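Local coordinates for eukaryotic translation initiation factor 2A (Schizosaccharomyces pombe, PDB 3WJ9), which probably directs initiator methionyl-tRNA to the 40S ribosomal subunit in a codon-dependent way during translation initiation on a small set of mRNAs, at residues Y323-G328 / Q366-A371; K13-V18 / F49-A54. One frame throughout, in Å; residues are numbered along the deposited sequence.

Overall arrangement
Both contacts sit between neighbouring blades of the nine-bladed beta-propeller formed by this part of the protein, and no strand or sheet is common to the two. Contact 2 comes first along the chain and closes before contact 1 opens. It joins the sheet in which the N-terminal strands 6-11 and 15-19 pair with the C-terminal strand 401-406 to the blade that holds strands 37-42 and 48-53. Contact 1 joins the blade of strand 323-327 to that of strand 367-372; its two segments lie in repeats WD 3 and WD 4. Their centres are 24 Å apart and their nearest atoms about 8 Å. Contact 2 borders the blade that closes the ring; contact 1 lies one blade further round on its other side.

Contact 1 (Y323-G328 / Q366-A371); sequences YILLAG and QFLLTA
Leu325 and Leu368 meet through their methyl ends, with CD1 of Leu325 lying 3.7 Å from CD1 of Leu368. The same Leu325 methyl also faces the other branch, 3.9 Å from CD2 of Leu368, so one methyl sits against the fork of its partner. With CG of Leu368 anti to its backbone N (chi1 -176°), the fork reaches across to strand 323-327. This is the closely packed part: Cys359 touches both leucines, and Ile316, Ile336 and Phe361 also press on Leu325.

At the other end the fit is looser and solvent comes nearer. Tyr323 is buried, but Gln366 is partly exposed. The glutamine leaves its backbone pointing away, and a bend at chi2 (-49°) brings the amide back beside the tyrosine, its plane turned 70° from the ring. OE1 of Gln366 stays 4.2 Å from OH of Tyr323, too far for a hydrogen bond, while NE2 donates to the carbonyl of Asp364.

These are second strands of successive WD blades, running in the same direction, and CA of Leu325 lies 10.0 Å from CA of Leu368. Between these two strands the contact rests on dispersion and burial of leucine methyls, with the glutamine amide at its margin.

Contact 2 (K13-V18 / F49-A54); sequences KSIGLV and FAYATA
Leu17 sets its CD2 methyl squarely over the Phe49 ring, 3.4 Å from the ring centroid and 8° off the normal, a CH-pi contact. The methyl is nearly equidistant from the six ring carbons, so it covers the middle of the face and not one side. Ile15 approaches the same ring differently: its CD1 lies at the edge near the ring plane, 4.1 Å from CZ of Phe49. That methyl also packs 3.5 Å from CB of Tyr51, so it fills the space between the two aromatic side chains.

A torsion accounts for the reach of the isoleucine. With CG1 of Ile15 anti to the backbone N (chi1 176°) and the chain then extended, CD1 is carried fully across to strand 49-53. The Tyr51 ring has CG2 of Thr53 against its edge, in plane.

Further out, the ring of Tyr42 meets that of Phe49 at a steep tilt and also touches Leu17, while Ala37 lies against Ile15 and Ile33 against Tyr51. The backbones are fixed by their own sheets: Gly16 and Val18 bond to Tyr9 and Phe7, Phe49 and Ala50 to Asn60 and Cys41.

Were Phe49 an alanine, the Leu17 methyl would probably lose its ring face, the Ile15 methyl one of its walls, and a gap is likely to open between the sheets.

Strands 15-18 and 49-53 run antiparallel at 168°, their axes 9.8 Å apart, so these side chains alone bridge the two segments. The chemistry implies that the blade uniting both chain termini meets its neighbour here by aliphatic-aromatic dispersion, without polar pairing.

Contact 1 (Y323-G328 / Q366-A371)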
ATOM      1  N   TYR A 323      15.049 -11.998   3.307  1.00 51.62           N
ATOM      2  CA  TYR A 323      15.842 -10.816   3.629  1.00 47.03           C
ATOM      3  C   TYR A 323      15.042  -9.763   4.383  1.00 47.61           C
ATOM      4  O   TYR A 323      13.839  -9.611   4.177  1.00 46.78           O
ATOM      5  CB  TYR A 323      16.421 -10.205   2.353  1.00 45.26           C
ATOM      6  CG  TYR A 323      17.162 -11.196   1.488  1.00 51.40           C
ATOM      7  CD1 TYR A 323      18.350 -11.768   1.922  1.00 48.45           C
ATOM      8  CD2 TYR A 323      16.678 -11.555   0.238  1.00 58.18           C
ATOM      9  CE1 TYR A 323      19.031 -12.675   1.140  1.00 50.10           C
ATOM     10  CE2 TYR A 323      17.357 -12.462  -0.556  1.00 57.78           C
ATOM     11  CZ  TYR A 323      18.533 -13.019  -0.099  1.00 56.04           C
ATOM     12  OH  TYR A 323      19.214 -13.922  -0.880  1.00 77.23           O
ATOM     13  N   ILE A 324      15.724  -9.034   5.261  1.00 43.60           N
ATOM     14  CA  ILE A 324      15.104  -7.952   6.017  1.00 37.86           C
ATOM     15  C   ILE A 324      15.880  -6.652   5.817  1.00 38.17           C
ATOM     16  O   ILE A 324      17.086  -6.597   6.057  1.00 42.90           O
ATOM     17  CB  ILE A 324      15.022  -8.290   7.522  1.00 49.83           C
ATOM     18  CG1 ILE A 324      14.324  -9.638   7.729  1.00 57.85           C
ATOM     19  CG2 ILE A 324      14.293  -7.193   8.274  1.00 43.56           C
ATOM     20  CD1 ILE A 324      14.210 -10.057   9.180  1.00 66.02           C
ATOM     21  N   LEU A 325      15.182  -5.611   5.371  1.00 37.87           N
ATOM     22  CA  LEU A 325      15.812  -4.329   5.073  1.00 36.95           C
ATOM     23  C   LEU A 325      15.615  -3.340   6.217  1.00 36.63           C
ATOM     24  O   LEU A 325      14.560  -3.312   6.851  1.00 54.50           O
ATOM     25  CB  LEU A 325      15.252  -3.758   3.764  1.00 45.81           C
ATOM     26  CG  LEU A 325      15.862  -2.488   3.161  1.00 32.95           C
ATOM     27  CD1 LEU A 325      15.778  -2.550   1.648  1.00 54.22           C
ATOM     28  CD2 LEU A 325      15.156  -1.238   3.665  1.00 36.40           C
ATOM     29  N   LEU A 326      16.634  -2.529   6.481  1.00 41.62           N
ATOM     30  CA  LEU A 326      16.545  -1.516   7.525  1.00 44.95           C
ATOM     31  C   LEU A 326      17.194  -0.221   7.049  1.00 39.08           C
ATOM     32  O   LEU A 326      18.404  -0.166   6.831  1.00 43.62           O
ATOM     33  CB  LEU A 326      17.202  -2.013   8.814  1.00 36.47           C
ATOM     34  CG  LEU A 326      16.945  -1.165  10.060  1.00 44.22           C
ATOM     35  CD1 LEU A 326      15.456  -1.039  10.328  1.00 49.53           C
ATOM     36  CD2 LEU A 326      17.661  -1.740  11.271  1.00 48.59           C
ATOM     37  N   ALA A 327      16.385   0.821   6.885  1.00 37.50           N
ATOM     38  CA  ALA A 327      16.861   2.053   6.271  1.00 31.33           C
ATOM     39  C   ALA A 327      16.438   3.304   7.029  1.00 47.31           C
ATOM     40  O   ALA A 327      15.626   3.248   7.951  1.00 59.64           O
ATOM     41  CB  ALA A 327      16.375   2.130   4.832  1.00 40.31           C
ATOM     42  N   GLY A 328      17.003   4.436   6.621  1.00 44.96           N
ATOM     43  CA  GLY A 328      16.658   5.726   7.187  1.00 34.85           C
ATOM     44  C   GLY A 328      16.265   6.705   6.099  1.00 40.18           C
ATOM     45  O   GLY A 328      17.107   7.147   5.318  1.00 58.23           O
ATOM     46  N   GLN A 366      15.799 -10.443  -5.318  1.00 44.30           N
ATOM     47  CA  GLN A 366      17.222 -10.507  -5.623  1.00 42.76           C
ATOM     48  C   GLN A 366      17.818  -9.133  -5.872  1.00 47.67           C
ATOM     49  O   GLN A 366      19.011  -8.920  -5.664  1.00 46.08           O
ATOM     50  CB  GLN A 366      17.469 -11.407  -6.832  1.00 41.40           C
ATOM     51  CG  GLN A 366      16.990 -12.831  -6.626  1.00 47.51           C
ATOM     52  CD  GLN A 366      17.461 -13.409  -5.307  1.00 44.34           C
ATOM     53  OE1 GLN A 366      18.633 -13.293  -4.947  1.00 51.52           O
ATOM     54  NE2 GLN A 366      16.545 -14.028  -4.573  1.00 52.53           N
ATOM     55  N   PHE A 367      16.991  -8.197  -6.321  1.00 42.89           N
ATOM     56  CA  PHE A 367      17.479  -6.852  -6.585  1.00 32.61           C
ATOM     57  C   PHE A 367      16.841  -5.851  -5.631  1.00 33.45           C
ATOM     58  O   PHE A 367      15.976  -6.207  -4.827  1.00 42.27           O
ATOM     59  CB  PHE A 367      17.211  -6.454  -8.037  1.00 42.56           C
ATOM     60  CG  PHE A 367      17.715  -7.451  -9.049  1.00 48.83           C
ATOM     61  CD1 PHE A 367      18.850  -8.209  -8.800  1.00 52.55           C
ATOM     62  CD2 PHE A 367      17.056  -7.622 -10.252  1.00 60.42           C
ATOM     63  CE1 PHE A 367      19.315  -9.117  -9.733  1.00 59.89           C
ATOM     64  CE2 PHE A 367      17.514  -8.529 -11.186  1.00 74.92           C
ATOM     65  CZ  PHE A 367      18.643  -9.277 -10.928  1.00 85.17           C
ATOM     66  N   LEU A 368      17.277  -4.600  -5.722  1.00 36.58           N
ATOM     67  CA  LEU A 368      16.771  -3.557  -4.846  1.00 29.90           C
ATOM     68  C   LEU A 368      16.747  -2.224  -5.578  1.00 34.03           C
ATOM     69  O   LEU A 368      17.758  -1.793  -6.127  1.00 52.09           O
ATOM     70  CB  LEU A 368      17.628  -3.457  -3.582  1.00 27.59           C
ATOM     71  CG  LEU A 368      17.164  -2.462  -2.521  1.00 43.47           C
ATOM     72  CD1 LEU A 368      15.803  -2.880  -1.993  1.00 62.79           C
ATOM     73  CD2 LEU A 368      18.174  -2.376  -1.387  1.00 47.41           C
ATOM     74  N   LEU A 369      15.587  -1.579  -5.590  1.00 31.66           N
ATOM     75  CA  LEU A 369      15.452  -0.272  -6.220  1.00 28.94           C
ATOM     76  C   LEU A 369      15.456   0.814  -5.150  1.00 28.77           C
ATOM     77  O   LEU A 369      14.876   0.641  -4.079  1.00 46.42           O
ATOM     78  CB  LEU A 369      14.170  -0.203  -7.060  1.00 39.28           C
ATOM     79  CG  LEU A 369      13.969   0.953  -8.049  1.00 35.53           C
ATOM     80  CD1 LEU A 369      13.013   0.538  -9.155  1.00 36.50           C
ATOM     81  CD2 LEU A 369      13.447   2.209  -7.363  1.00 38.11           C
ATOM     82  N   THR A 370      16.135   1.919  -5.435  1.00 35.23           N
ATOM     83  CA  THR A 370      16.051   3.108  -4.597  1.00 26.00           C
ATOM     84  C   THR A 370      15.835   4.317  -5.495  1.00 33.61           C
ATOM     85  O   THR A 370      16.254   4.319  -6.652  1.00 40.98           O
ATOM     86  CB  THR A 370      17.316   3.315  -3.733  1.00 26.85           C
ATOM     87  OG1 THR A 370      18.459   3.508  -4.575  1.00 39.96           O
ATOM     88  CG2 THR A 370      17.554   2.121  -2.818  1.00 20.47           C
ATOM     89  N   ALA A 371      15.168   5.338  -4.970  1.00 35.23           N
ATOM     90  CA  ALA A 371      14.920   6.549  -5.738  1.00 32.87           C
ATOM     91  C   ALA A 371      14.882   7.773  -4.840  1.00 37.28           C
ATOM     92  O   ALA A 371      14.735   7.664  -3.623  1.00 40.88           O
ATOM     93  CB  ALA A 371      13.616   6.429  -6.521  1.00 28.79           C
TER

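Contact 2 (K13-V18 / F49-A54)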
ATOM      1  N   LYS A  13       9.469  15.089 -17.111  1.00 59.71           N
ATOM      2  CA  LYS A  13       9.842  15.172 -18.510  1.00 58.98           C
ATOM      3  C   LYS A  13       9.271  14.027 -19.338  1.00 74.09           C
ATOM      4  O   LYS A  13       8.900  14.216 -20.496  1.00 81.07           O
ATOM      5  CB  LYS A  13      11.365  15.212 -18.610  1.00 53.78           C
ATOM      6  CG  LYS A  13      11.989  14.330 -19.664  1.00 67.29           C
ATOM      7  CD  LYS A  13      13.371  14.862 -19.948  1.00 65.67           C
ATOM      8  CE  LYS A  13      14.158  14.006 -20.901  1.00 58.84           C
ATOM      9  NZ  LYS A  13      15.582  14.382 -20.734  1.00 71.43           N
ATOM     10  N   SER A  14       9.184  12.844 -18.740  1.00 66.77           N
ATOM     11  CA  SER A  14       8.746  11.668 -19.480  1.00 55.21           C
ATOM     12  C   SER A  14       8.081  10.627 -18.591  1.00 47.95           C
ATOM     13  O   SER A  14       7.990  10.792 -17.374  1.00 55.16           O
ATOM     14  CB  SER A  14       9.935  11.038 -20.210  1.00 37.79           C
ATOM     15  OG  SER A  14       9.542   9.883 -20.928  1.00 38.60           O
ATOM     16  N   ILE A  15       7.611   9.555 -19.220  1.00 41.62           N
ATOM     17  CA  ILE A  15       7.024   8.433 -18.505  1.00 52.72           C
ATOM     18  C   ILE A  15       7.139   7.168 -19.348  1.00 48.80           C
ATOM     19  O   ILE A  15       6.849   7.176 -20.544  1.00 58.90           O
ATOM     20  CB  ILE A  15       5.546   8.695 -18.141  1.00 53.66           C
ATOM     21  CG1 ILE A  15       4.936   7.454 -17.490  1.00 39.33           C
ATOM     22  CG2 ILE A  15       4.748   9.122 -19.369  1.00 55.95           C
ATOM     23  CD1 ILE A  15       3.492   7.615 -17.116  1.00 44.92           C
ATOM     24  N   GLY A  16       7.579   6.081 -18.726  1.00 45.36           N
ATOM     25  CA  GLY A  16       7.754   4.842 -19.454  1.00 46.81           C
ATOM     26  C   GLY A  16       7.948   3.611 -18.597  1.00 41.67           C
ATOM     27  O   GLY A  16       8.117   3.691 -17.381  1.00 42.74           O
ATOM     28  N   LEU A  17       7.909   2.458 -19.254  1.00 43.16           N
ATOM     29  CA  LEU A  17       8.208   1.192 -18.608  1.00 45.36           C
ATOM     30  C   LEU A  17       9.595   0.757 -19.066  1.00 50.59           C
ATOM     31  O   LEU A  17       9.994   1.040 -20.192  1.00 48.82           O
ATOM     32  CB  LEU A  17       7.140   0.147 -18.948  1.00 57.07           C
ATOM     33  CG  LEU A  17       5.698   0.672 -18.875  1.00 45.68           C
ATOM     34  CD1 LEU A  17       4.678  -0.419 -19.178  1.00 50.40           C
ATOM     35  CD2 LEU A  17       5.418   1.308 -17.522  1.00 46.10           C
ATOM     36  N   VAL A  18      10.344   0.101 -18.186  1.00 43.94           N
ATOM     37  CA  VAL A  18      11.726  -0.254 -18.489  1.00 32.16           C
ATOM     38  C   VAL A  18      12.019  -1.711 -18.158  1.00 35.56           C
ATOM     39  O   VAL A  18      11.949  -2.114 -16.997  1.00 42.79           O
ATOM     40  CB  VAL A  18      12.721   0.644 -17.714  1.00 37.58           C
ATOM     41  CG1 VAL A  18      14.149   0.220 -17.990  1.00 39.40           C
ATOM     42  CG2 VAL A  18      12.525   2.106 -18.074  1.00 37.29           C
ATOM     43  N   PHE A  49      -0.869  -1.628 -16.554  1.00 30.54           N
ATOM     44  CA  PHE A  49      -0.248  -0.357 -16.196  1.00 39.66           C
ATOM     45  C   PHE A  49      -1.172   0.808 -16.537  1.00 35.73           C
ATOM     46  O   PHE A  49      -1.669   0.907 -17.659  1.00 46.68           O
ATOM     47  CB  PHE A  49       1.099  -0.193 -16.909  1.00 46.78           C
ATOM     48  CG  PHE A  49       1.721   1.164 -16.731  1.00 34.58           C
ATOM     49  CD1 PHE A  49       2.409   1.480 -15.572  1.00 40.64           C
ATOM     50  CD2 PHE A  49       1.626   2.122 -17.729  1.00 41.45           C
ATOM     51  CE1 PHE A  49       2.982   2.726 -15.406  1.00 40.24           C
ATOM     52  CE2 PHE A  49       2.198   3.369 -17.571  1.00 38.91           C
ATOM     53  CZ  PHE A  49       2.878   3.672 -16.407  1.00 35.51           C
ATOM     54  N   ALA A  50      -1.401   1.687 -15.567  1.00 33.85           N
ATOM     55  CA  ALA A  50      -2.268   2.840 -15.773  1.00 28.23           C
ATOM     56  C   ALA A  50      -1.546   4.134 -15.432  1.00 30.51           C
ATOM     57  O   ALA A  50      -0.846   4.211 -14.426  1.00 34.09           O
ATOM     58  CB  ALA A  50      -3.532   2.711 -14.938  1.00 42.15           C
ATOM     59  N   TYR A  51      -1.717   5.150 -16.268  1.00 35.98           N
ATOM     60  CA  TYR A  51      -1.179   6.467 -15.959  1.00 40.91           C
ATOM     61  C   TYR A  51      -2.210   7.546 -16.247  1.00 48.21           C
ATOM     62  O   TYR A  51      -3.009   7.429 -17.176  1.00 42.94           O
ATOM     63  CB  TYR A  51       0.110   6.728 -16.739  1.00 43.96           C
ATOM     64  CG  TYR A  51      -0.058   6.770 -18.238  1.00 40.81           C
ATOM     65  CD1 TYR A  51       0.081   5.619 -19.001  1.00 48.97           C
ATOM     66  CD2 TYR A  51      -0.340   7.960 -18.894  1.00 45.24           C
ATOM     67  CE1 TYR A  51      -0.068   5.649 -20.370  1.00 55.00           C
ATOM     68  CE2 TYR A  51      -0.490   7.999 -20.262  1.00 40.41           C
ATOM     69  CZ  TYR A  51      -0.354   6.840 -20.997  1.00 55.24           C
ATOM     70  OH  TYR A  51      -0.504   6.867 -22.364  1.00 56.25           O
ATOM     71  N   ALA A  52      -2.187   8.596 -15.438  1.00 55.49           N
ATOM     72  CA  ALA A  52      -3.178   9.650 -15.545  1.00 49.31           C
ATOM     73  C   ALA A  52      -2.600  10.904 -16.177  1.00 57.10           C
ATOM     74  O   ALA A  52      -1.518  11.361 -15.811  1.00 66.18           O
ATOM     75  CB  ALA A  52      -3.753   9.968 -14.177  1.00 49.18           C
ATOM     76  N   THR A  53      -3.328  11.437 -17.149  1.00 66.07           N
ATOM     77  CA  THR A  53      -3.048  12.753 -17.693  1.00 55.13           C
ATOM     78  C   THR A  53      -4.284  13.607 -17.455  1.00 67.88           C
ATOM     79  O   THR A  53      -5.295  13.106 -16.962  1.00 79.58           O
ATOM     80  CB  THR A  53      -2.702  12.703 -19.191  1.00 51.82           C
ATOM     81  OG1 THR A  53      -3.878  12.405 -19.954  1.00 46.73           O
ATOM     82  CG2 THR A  53      -1.630  11.657 -19.464  1.00 45.37           C
ATOM     83  N   ALA A  54      -4.210  14.889 -17.795  1.00 62.63           N
ATOM     84  CA  ALA A  54      -5.331  15.795 -17.576  1.00 77.17           C
ATOM     85  C   ALA A  54      -6.578  15.352 -18.335  1.00 81.35           C
ATOM     86  O   ALA A  54      -7.682  15.364 -17.794  1.00 82.30           O
ATOM     87  CB  ALA A  54      -4.949  17.209 -17.977  1.00 86.23           C
TER